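Alpha-galactosidase (Umbelopsis vinacea, PDB 3A5V) probably hydrolyses terminal alpha-galactosyl residues from oligosaccharides and glycoconjugates, as a tetrameric, N-glycosylated fungal member of glycoside hydrolase family 27. Local coordinates at residues I50-Q55 with T98-G103; I92-G97 with H104-G109; Y128-N133 with C166-D171. All coordinates share one frame; numbering follows the deposited sequence. Where two conformers were deposited one is given.

Contact 1. Residues I50-Q55 with T98-G103; sequences IDDCWQ and TLTCGG. With MAN (alpha-D-mannopyranose), chain B.
Asp52 meets Thr100 and Gly102 with its carboxylate, which joins two loops of the beta/alpha barrel: the one after strand 47-49 and the one after strand 89-95. CG of Asp52 stands anti to the backbone N (chi1 -154°), and this turns both oxygens across to the other loop. OD1 of Asp52 receives the hydroxyl of Thr100 on its syn lone pair, OG1 to OD1 2.8 Å. OD2 of Asp52 lies 2.7 Å from Gly102 N, which meets it nearly along the C-O bond; the N-H...O angle of 130° shows a bent bond. OD1 also accepts His104 ND1, while OD2 bonds a bound Tris molecule, which probably marks a pocket on this side. The same Thr100 OG1 accepts a bond from His104 N, so the hydroxyl is held at both its donor and its acceptor side. An alanine in place of Asp52 would probably leave the Thr100 hydroxyl, the Gly102 N-H and His104 ND1 without the carboxylate that receives them, and the two loops less firmly joined.

Beside this polar pair, Gln55 NE2 and Thr100 CG2 approach tip to tip at 3.5 Å. The Gln55 chain bends at chi2 (86°), with CG 3.6 Å above the Trp54 ring and over its centre. A beta-carbon on Gly102 would collide with Asp52 OD2, so the close approach depends on glycine there. A type I turn from Thr100 to Gly103 carries the Thr100 hydroxyl and the Gly102 N-H, and at its end Gly103 O accepts O6 of the mannose at 2.9 Å.

Contact 2. Residues I92-G97 with H104-G109; sequences IYSSAG and HIASLG. With MAN (alpha-D-mannopyranose), chain B.
Ser94 and Ser107 face each other through their hydroxyls, OG to OG 2.6 Å, where the loop 104-109 folds back along the end of barrel strand 89-95. Ser94 OG is anti to its backbone N (chi1 -165°), which sends it across to the loop. Each hydroxyl has a further partner: Ser107 OG bonds Asp114 OD2, and Ser94 OG holds a water that donates in turn to Ile105 O at 2.6 Å.

Backbone groups make the rest of the bridge. Ser107 N donates to Ser95 O over 3.2 Å, nearly straight at 165° and in line with the carbonyl. Ser95 O takes a second, weak bond from Gly97 N, closing an inverse gamma turn centred on Ala96. Leu108 N donates to Gly97 O at 3.0 Å with an angle of 164°, although it sits above the carbonyl plane and not on a lone pair. Packing around that oxygen is close, for Ala106 CB lies 3.1 Å from Gly97 O and Leu108 CB 3.4 Å from the same oxygen.

Three more polar atoms find their partners beyond the two segments: Ser95 OG at Cys131 O, Ala106 O at Arg59 NH2, and Ala96 O at Arg146 NH1. At the start of the segment 104-109 the His104 ring offers its edge to the mannose, CD2 to O4 3.1 Å. The serine hydroxyls and the backbone groups named above each have a partner in backbone, side chain or water in a largely buried setting, which suggests that directional bonds do much to hold the strand end and the returning loop in place.

Contact 3. Residues Y128-N133 with C166-D171; sequences YDNCYN and CNWGED
Asn130 packs on Trp168 where barrel strand 125-129 ends and runs beside the loop that follows strand 162-165. Asn130 CB lies over the six-membered ring, 3.7 Å from its centroid and 11° off the normal, a CH-pi contact. On the same residue, CG anti to the backbone N (chi1 -169°) carries the amide toward Glu170, and ND2 donates to Glu170 OE1 at 2.9 Å, with the acceptor close to the amide plane. Cys131 SG meets the indole at its edge, 3.9 Å from Trp168 CZ2. The backbones join through Cys166 N and Tyr128 O at 2.8 Å. Trp168 NE1 adds a weak bond to Asp129 OD1 at 3.2 Å, an oxygen that also receives Asn130 N at 2.8 Å.

A second layer sets these groups in place. A type I' turn from Asn167 to Glu170 presents the tryptophan, and Asn167 ND2 bonds Glu170 O across it at 2.9 Å. One water accepts Asn167 ND2 and donates to Glu170 OE1. Asn133 ND2 and Arg146 both reach Asn130 OD1, Ser137 holds the other oxygen of Glu170, and a disulfide to Cys101 fixes the Cys131 sulfur.

Asp129 OD2 takes the hydroxyl of Tyr93 and, weakly, a bound Tris molecule, consistent with this edge of the contact lining a pocket at the barrel mouth. With OD1 held by Asn130 N and weakly by Trp168 NE1, and OD2 by the Tyr93 hydroxyl, the rotation of the Asp129 carboxylate is probably set by the protein around it.

In the fold
All three contacts lie at the same end of the beta/alpha barrel, among the ends of the neighbouring parallel strands 47-49, 89-95, 125-129 and 162-165 and the loops that follow them. Centres of contacts 1 and 2 are about 7 Å apart, those of 2 and 3 about 11 Å, and those of 1 and 3 about 13 Å. Along the chain the segments of contacts 1 and 2 alternate, and contact 3 follows both. Trp54 NE1 bonds Tyr93 O and Thr98 O bonds Ala106 N between contacts 1 and 2; Ala96 N reaches Asp129 O and Thr98 N reaches Tyr132 O toward contact 3. Joined in this way they form one side of the barrel mouth, with Tris bound beside contacts 1 and 3, probably marking the pocket.

Contact 1. Residues I50-Q55 with T98-G103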
loop_
_atom_site.group_PDB
_atom_site.type_symbol
_atom_site.label_atom_id
_atom_site.label_comp_id
_atom_site.label_asym_id
_atom_site.label_seq_id
_atom_site.Cartn_x
_atom_site.Cartn_y
_atom_site.Cartn_z
ATOM N N ILE A 50 -25.901 12.600 21.342
ATOM C CA ILE A 50 -26.774 13.041 20.265
ATOM C C ILE A 50 -25.978 12.881 18.969
ATOM O O ILE A 50 -24.928 13.523 18.802
ATOM C CB ILE A 50 -27.196 14.541 20.467
ATOM C CG1 ILE A 50 -27.952 14.717 21.807
ATOM C CG2 ILE A 50 -27.980 15.074 19.249
ATOM C CD1 ILE A 50 -28.213 16.214 22.189
ATOM N N ASP A 51 -26.452 12.012 18.073
ATOM C CA ASP A 51 -25.701 11.715 16.844
ATOM C C ASP A 51 -26.039 12.736 15.733
ATOM O O ASP A 51 -26.429 13.865 16.035
ATOM C CB ASP A 51 -25.932 10.258 16.396
ATOM C CG ASP A 51 -24.778 9.721 15.562
ATOM O OD1 ASP A 51 -23.708 9.441 16.150
ATOM O OD2 ASP A 51 -24.942 9.604 14.318
ATOM N N ASP A 52 -25.906 12.347 14.460
ATOM C CA ASP A 52 -26.081 13.260 13.324
ATOM C C ASP A 52 -27.543 13.759 13.240
ATOM O O ASP A 52 -28.452 13.129 13.791
ATOM C CB ASP A 52 -25.734 12.495 12.032
ATOM C CG ASP A 52 -25.246 13.396 10.873
ATOM O OD1 ASP A 52 -25.220 14.651 10.999
ATOM O OD2 ASP A 52 -24.869 12.802 9.819
ATOM N N CYS A 53 -27.752 14.866 12.520
ATOM C CA CYS A 53 -29.091 15.397 12.138
ATOM C C CYS A 53 -29.733 16.287 13.222
ATOM O O CYS A 53 -30.938 16.545 13.174
ATOM C CB CYS A 53 -30.024 14.267 11.660
ATOM S SG CYS A 53 -31.211 14.753 10.377
ATOM N N TRP A 54 -28.920 16.782 14.162
ATOM C CA TRP A 54 -29.363 17.792 15.138
ATOM C C TRP A 54 -29.247 19.217 14.578
ATOM O O TRP A 54 -29.864 20.133 15.109
ATOM C CB TRP A 54 -28.562 17.699 16.452
ATOM C CG TRP A 54 -27.059 17.902 16.303
ATOM C CD1 TRP A 54 -26.107 16.911 16.173
ATOM C CD2 TRP A 54 -26.340 19.146 16.282
ATOM N NE1 TRP A 54 -24.864 17.462 16.057
ATOM C CE2 TRP A 54 -24.965 18.829 16.127
ATOM C CE3 TRP A 54 -26.720 20.500 16.381
ATOM C CZ2 TRP A 54 -23.964 19.816 16.069
ATOM C CZ3 TRP A 54 -25.735 21.479 16.305
ATOM C CH2 TRP A 54 -24.369 21.136 16.142
ATOM N N GLN A 55 -28.464 19.373 13.508
ATOM C CA GLN A 55 -27.991 20.673 13.030
ATOM C C GLN A 55 -29.078 21.515 12.363
ATOM O O GLN A 55 -29.932 20.996 11.655
ATOM C CB GLN A 55 -26.824 20.508 12.035
ATOM C CG GLN A 55 -25.560 19.842 12.603
ATOM C CD GLN A 55 -25.604 18.311 12.537
ATOM O OE1 GLN A 55 -26.660 17.719 12.341
ATOM N NE2 GLN A 55 -24.444 17.676 12.681
ATOM N N THR A 98 -16.344 19.262 5.747
ATOM C CA THR A 98 -17.253 20.399 5.509
ATOM C C THR A 98 -18.709 20.036 5.811
ATOM O O THR A 98 -19.508 20.900 6.169
ATOM C CB THR A 98 -17.136 20.906 4.068
ATOM O OG1 THR A 98 -17.370 19.811 3.176
ATOM C CG2 THR A 98 -15.735 21.494 3.824
ATOM N N LEU A 99 -19.017 18.746 5.693
ATOM C CA LEU A 99 -20.347 18.200 5.912
ATOM C C LEU A 99 -20.244 16.938 6.765
ATOM O O LEU A 99 -19.191 16.268 6.810
ATOM C CB LEU A 99 -21.031 17.852 4.568
ATOM C CG LEU A 99 -21.259 18.951 3.512
ATOM C CD1 LEU A 99 -21.665 18.338 2.149
ATOM C CD2 LEU A 99 -22.287 20.015 3.970
ATOM N N THR A 100 -21.333 16.610 7.451
ATOM C CA THR A 100 -21.390 15.356 8.193
ATOM C C THR A 100 -21.735 14.237 7.221
ATOM O O THR A 100 -22.062 14.495 6.051
ATOM C CB THR A 100 -22.444 15.392 9.328
ATOM O OG1 THR A 100 -23.757 15.527 8.762
ATOM C CG2 THR A 100 -22.158 16.528 10.319
ATOM N N CYS A 101 -21.683 12.991 7.699
ATOM C CA CYS A 101 -22.026 11.862 6.842
ATOM C C CYS A 101 -23.465 11.958 6.339
ATOM O O CYS A 101 -23.764 11.518 5.218
ATOM C CB CYS A 101 -21.720 10.514 7.532
ATOM S SG CYS A 101 -19.920 10.304 7.908
ATOM N N GLY A 102 -24.332 12.593 7.131
ATOM C CA GLY A 102 -25.725 12.822 6.739
ATOM C C GLY A 102 -25.940 14.045 5.860
ATOM O O GLY A 102 -27.082 14.354 5.494
ATOM N N GLY A 103 -24.855 14.758 5.537
ATOM C CA GLY A 103 -24.937 15.932 4.660
ATOM C C GLY A 103 -25.220 17.260 5.349
ATOM O O GLY A 103 -25.523 18.249 4.684
HETATM C C1 MAN B . -29.721 21.686 2.954
HETATM C C2 MAN B . -30.232 20.301 3.362
HETATM C C3 MAN B . -30.009 20.039 4.855
HETATM C C4 MAN B . -28.609 20.432 5.330
HETATM C C5 MAN B . -28.143 21.764 4.725
HETATM C C6 MAN B . -26.685 22.079 5.045
HETATM O O2 MAN B . -29.590 19.286 2.610
HETATM O O3 MAN B . -30.233 18.672 5.136
HETATM O O4 MAN B . -28.655 20.536 6.735
HETATM O O5 MAN B . -28.352 21.799 3.313
HETATM O O6 MAN B . -25.826 21.150 4.418
#

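Contact 2. Residues I92-G97 with H104-G109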
loop_
_atom_site.group_PDB
_atom_site.type_symbol
_atom_site.label_atom_id
_atom_site.label_comp_id
_atom_site.label_asym_id
_atom_site.label_seq_id
_atom_site.Cartn_x
_atom_site.Cartn_y
_atom_site.Cartn_z
ATOM N N ILE A 92 -22.262 15.129 21.744
ATOM C CA ILE A 92 -22.700 15.704 20.466
ATOM C C ILE A 92 -21.826 15.128 19.340
ATOM O O ILE A 92 -20.718 14.602 19.591
ATOM C CB ILE A 92 -22.625 17.269 20.470
ATOM C CG1 ILE A 92 -23.512 17.877 19.374
ATOM C CG2 ILE A 92 -21.169 17.776 20.288
ATOM C CD1 ILE A 92 -24.950 17.981 19.727
ATOM N N TYR A 93 -22.344 15.207 18.116
ATOM C CA TYR A 93 -21.675 14.652 16.940
ATOM C C TYR A 93 -21.356 15.766 15.945
ATOM O O TYR A 93 -22.169 16.680 15.726
ATOM C CB TYR A 93 -22.566 13.585 16.288
ATOM C CG TYR A 93 -22.201 13.216 14.857
ATOM C CD1 TYR A 93 -22.623 14.003 13.782
ATOM C CD2 TYR A 93 -21.433 12.067 14.583
ATOM C CE1 TYR A 93 -22.266 13.681 12.467
ATOM C CE2 TYR A 93 -21.100 11.725 13.283
ATOM C CZ TYR A 93 -21.516 12.540 12.226
ATOM O OH TYR A 93 -21.189 12.226 10.927
ATOM N N SER A 94 -20.165 15.686 15.348
ATOM C CA SER A 94 -19.860 16.464 14.156
ATOM C C SER A 94 -18.913 15.636 13.285
ATOM O O SER A 94 -18.667 14.437 13.570
ATOM C CB SER A 94 -19.260 17.834 14.531
ATOM O OG SER A 94 -19.277 18.748 13.424
ATOM N N SER A 95 -18.408 16.245 12.218
ATOM C CA SER A 95 -17.427 15.572 11.352
ATOM C C SER A 95 -16.236 16.484 11.121
ATOM O O SER A 95 -16.388 17.711 11.034
ATOM C CB SER A 95 -18.047 15.186 9.999
ATOM O OG SER A 95 -17.113 14.479 9.186
ATOM N N ALA A 96 -15.058 15.880 11.008
ATOM C CA ALA A 96 -13.860 16.592 10.566
ATOM C C ALA A 96 -13.862 16.775 9.042
ATOM O O ALA A 96 -13.001 16.263 8.325
ATOM C CB ALA A 96 -12.582 15.842 11.041
ATOM N N GLY A 97 -14.843 17.524 8.554
ATOM C CA GLY A 97 -15.046 17.742 7.125
ATOM C C GLY A 97 -15.994 18.921 6.980
ATOM O O GLY A 97 -16.423 19.506 7.982
ATOM N N HIS A 104 -25.106 17.299 6.676
ATOM C CA HIS A 104 -25.288 18.544 7.437
ATOM C C HIS A 104 -23.981 19.319 7.602
ATOM O O HIS A 104 -22.903 18.778 7.382
ATOM C CB HIS A 104 -25.952 18.220 8.774
ATOM C CG HIS A 104 -27.203 17.420 8.599
ATOM N ND1 HIS A 104 -27.274 16.073 8.883
ATOM C CD2 HIS A 104 -28.392 17.749 8.045
ATOM C CE1 HIS A 104 -28.469 15.619 8.554
ATOM N NE2 HIS A 104 -29.174 16.620 8.061
ATOM N N ILE A 105 -24.083 20.592 7.976
ATOM C CA ILE A 105 -22.901 21.435 8.198
ATOM C C ILE A 105 -21.999 20.809 9.264
ATOM O O ILE A 105 -22.479 20.425 10.332
ATOM C CB ILE A 105 -23.290 22.891 8.608
ATOM C CG1 ILE A 105 -24.248 23.522 7.579
ATOM C CG2 ILE A 105 -22.043 23.757 8.864
ATOM C CD1 ILE A 105 -23.637 23.787 6.216
ATOM N N ALA A 106 -20.702 20.710 8.954
ATOM C CA ALA A 106 -19.712 20.129 9.872
ATOM C C ALA A 106 -18.567 21.125 10.174
ATOM O O ALA A 106 -18.646 22.292 9.795
ATOM C CB ALA A 106 -19.179 18.809 9.303
ATOM N N SER A 107 -17.511 20.666 10.851
ATOM C CA SER A 107 -16.633 21.578 11.594
ATOM C C SER A 107 -15.249 21.893 11.024
ATOM O O SER A 107 -14.514 22.666 11.645
ATOM C CB SER A 107 -16.470 21.085 13.046
ATOM O OG SER A 107 -17.741 20.824 13.640
ATOM N N LEU A 108 -14.874 21.315 9.877
ATOM C CA LEU A 108 -13.530 21.580 9.324
ATOM C C LEU A 108 -13.334 23.078 9.076
ATOM O O LEU A 108 -14.110 23.686 8.339
ATOM C CB LEU A 108 -13.298 20.816 8.014
ATOM C CG LEU A 108 -11.887 20.881 7.403
ATOM C CD1 LEU A 108 -10.890 20.135 8.301
ATOM C CD2 LEU A 108 -11.901 20.296 5.974
ATOM N N GLY A 109 -12.308 23.663 9.684
ATOM C CA GLY A 109 -12.065 25.095 9.540
ATOM C C GLY A 109 -12.859 25.944 10.522
ATOM O O GLY A 109 -12.629 27.145 10.613
HETATM C C1 MAN B . -29.721 21.686 2.954
HETATM C C2 MAN B . -30.232 20.301 3.362
HETATM C C3 MAN B . -30.009 20.039 4.855
HETATM C C4 MAN B . -28.609 20.432 5.330
HETATM C C5 MAN B . -28.143 21.764 4.725
HETATM C C6 MAN B . -26.685 22.079 5.045
HETATM O O2 MAN B . -29.590 19.286 2.610
HETATM O O3 MAN B . -30.233 18.672 5.136
HETATM O O4 MAN B . -28.655 20.536 6.735
HETATM O O5 MAN B . -28.352 21.799 3.313
HETATM O O6 MAN B . -25.826 21.150 4.418
HETATM O O HOH W 1 -21.963 19.677 12.813
#

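Contact 3. Residues Y128-N133 with C166-D171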
loop_
_atom_site.group_PDB
_atom_site.type_symbol
_atom_site.label_atom_id
_atom_site.label_comp_id
_atom_site.label_asym_id
_atom_site.label_seq_id
_atom_site.Cartn_x
_atom_site.Cartn_y
_atom_site.Cartn_z
ATOM N N TYR A 128 -16.469 12.521 16.605
ATOM C CA TYR A 128 -15.956 13.380 15.524
ATOM C C TYR A 128 -15.605 12.545 14.283
ATOM O O TYR A 128 -14.594 11.830 14.244
ATOM C CB TYR A 128 -14.767 14.191 16.073
ATOM C CG TYR A 128 -14.428 15.437 15.299
ATOM C CD1 TYR A 128 -15.430 16.329 14.885
ATOM C CD2 TYR A 128 -13.092 15.751 15.009
ATOM C CE1 TYR A 128 -15.110 17.470 14.172
ATOM C CE2 TYR A 128 -12.763 16.904 14.298
ATOM C CZ TYR A 128 -13.781 17.757 13.887
ATOM O OH TYR A 128 -13.471 18.902 13.190
ATOM N N ASP A 129 -16.489 12.629 13.289
ATOM C CA ASP A 129 -16.504 11.769 12.105
ATOM C C ASP A 129 -15.439 12.183 11.051
ATOM O O ASP A 129 -14.656 13.107 11.262
ATOM C CB ASP A 129 -17.918 11.799 11.492
ATOM C CG ASP A 129 -18.363 10.458 10.927
ATOM O OD1 ASP A 129 -17.520 9.661 10.461
ATOM O OD2 ASP A 129 -19.594 10.223 10.921
ATOM N N ASN A 130 -15.445 11.483 9.922
ATOM C CA ASN A 130 -14.398 11.585 8.907
ATOM C C ASN A 130 -14.980 11.760 7.510
ATOM O O ASN A 130 -14.268 11.614 6.503
ATOM C CB ASN A 130 -13.514 10.321 8.980
ATOM C CG ASN A 130 -12.227 10.439 8.159
ATOM O OD1 ASN A 130 -11.604 11.507 8.080
ATOM N ND2 ASN A 130 -11.812 9.320 7.569
ATOM N N CYS A 131 -16.270 12.091 7.424
ATOM C CA CYS A 131 -16.872 12.352 6.111
ATOM C C CYS A 131 -16.503 13.727 5.553
ATOM O O CYS A 131 -16.352 14.682 6.309
ATOM C CB CYS A 131 -18.398 12.213 6.154
ATOM S SG CYS A 131 -18.947 10.478 6.152
ATOM N N TYR A 132 -16.346 13.792 4.227
ATOM C CA TYR A 132 -16.174 15.045 3.480
ATOM C C TYR A 132 -14.957 15.858 3.935
ATOM O O TYR A 132 -15.042 17.072 4.133
ATOM C CB TYR A 132 -17.502 15.858 3.477
ATOM C CG TYR A 132 -18.644 15.041 2.893
ATOM C CD1 TYR A 132 -18.616 14.651 1.537
ATOM C CD2 TYR A 132 -19.716 14.603 3.684
ATOM C CE1 TYR A 132 -19.630 13.892 0.983
ATOM C CE2 TYR A 132 -20.751 13.816 3.129
ATOM C CZ TYR A 132 -20.690 13.472 1.773
ATOM O OH TYR A 132 -21.680 12.708 1.181
ATOM N N ASN A 133 -13.819 15.170 4.068
ATOM C CA ASN A 133 -12.633 15.752 4.692
ATOM C C ASN A 133 -11.706 16.488 3.708
ATOM O O ASN A 133 -10.639 16.963 4.086
ATOM C CB ASN A 133 -11.887 14.702 5.561
ATOM C CG ASN A 133 -11.238 13.590 4.745
ATOM O OD1 ASN A 133 -10.741 13.812 3.639
ATOM N ND2 ASN A 133 -11.221 12.380 5.307
ATOM N N CYS A 166 -13.820 9.337 15.182
ATOM C CA CYS A 166 -14.572 8.462 14.300
ATOM C C CYS A 166 -14.024 8.570 12.857
ATOM O O CYS A 166 -14.701 9.078 11.960
ATOM C CB CYS A 166 -16.075 8.794 14.383
ATOM S SG CYS A 166 -17.159 7.677 13.414
ATOM N N ASN A 167 -12.799 8.067 12.651
ATOM C CA ASN A 167 -12.165 8.054 11.326
ATOM C C ASN A 167 -11.942 6.629 10.779
ATOM O O ASN A 167 -11.236 6.432 9.801
ATOM C CB ASN A 167 -10.889 8.916 11.309
ATOM C CG ASN A 167 -9.600 8.096 11.518
ATOM O OD1 ASN A 167 -9.557 7.145 12.311
ATOM N ND2 ASN A 167 -8.555 8.474 10.801
ATOM N N TRP A 168 -12.550 5.644 11.454
ATOM C CA TRP A 168 -12.746 4.303 10.931
ATOM C C TRP A 168 -11.434 3.533 10.730
ATOM O O TRP A 168 -11.378 2.620 9.908
ATOM C CB TRP A 168 -13.483 4.350 9.582
ATOM C CG TRP A 168 -14.564 5.422 9.418
ATOM C CD1 TRP A 168 -15.622 5.686 10.264
ATOM C CD2 TRP A 168 -14.687 6.336 8.320
ATOM N NE1 TRP A 168 -16.387 6.716 9.748
ATOM C CE2 TRP A 168 -15.846 7.123 8.552
ATOM C CE3 TRP A 168 -13.938 6.552 7.146
ATOM C CZ2 TRP A 168 -16.276 8.116 7.656
ATOM C CZ3 TRP A 168 -14.370 7.544 6.248
ATOM C CH2 TRP A 168 -15.539 8.304 6.511
ATOM N N GLY A 169 -10.395 3.932 11.454
ATOM C CA GLY A 169 -9.061 3.313 11.350
ATOM C C GLY A 169 -8.150 3.870 10.262
ATOM O O GLY A 169 -7.041 3.365 10.073
ATOM N N GLU A 170 -8.594 4.913 9.551
ATOM C CA GLU A 170 -7.806 5.448 8.435
ATOM C C GLU A 170 -6.465 6.036 8.919
ATOM O O GLU A 170 -6.424 6.784 9.890
ATOM C CB GLU A 170 -8.600 6.473 7.609
ATOM C CG GLU A 170 -7.893 6.900 6.302
ATOM C CD GLU A 170 -8.628 8.013 5.544
ATOM O OE1 GLU A 170 -9.379 8.819 6.163
ATOM O OE2 GLU A 170 -8.415 8.099 4.321
ATOM N N ASP A 171 -5.375 5.653 8.253
ATOM C CA ASP A 171 -4.022 6.131 8.591
ATOM C C ASP A 171 -3.514 5.748 9.995
ATOM O O ASP A 171 -2.533 6.330 10.474
ATOM C CB ASP A 171 -3.913 7.664 8.395
ATOM C CG ASP A 171 -4.249 8.093 6.976
ATOM O OD1 ASP A 171 -3.730 7.459 6.035
ATOM O OD2 ASP A 171 -5.035 9.050 6.797
HETATM O O HOH W 2 -8.489 10.208 8.465
HETATM O O HOH W 3 -10.964 9.689 3.872
#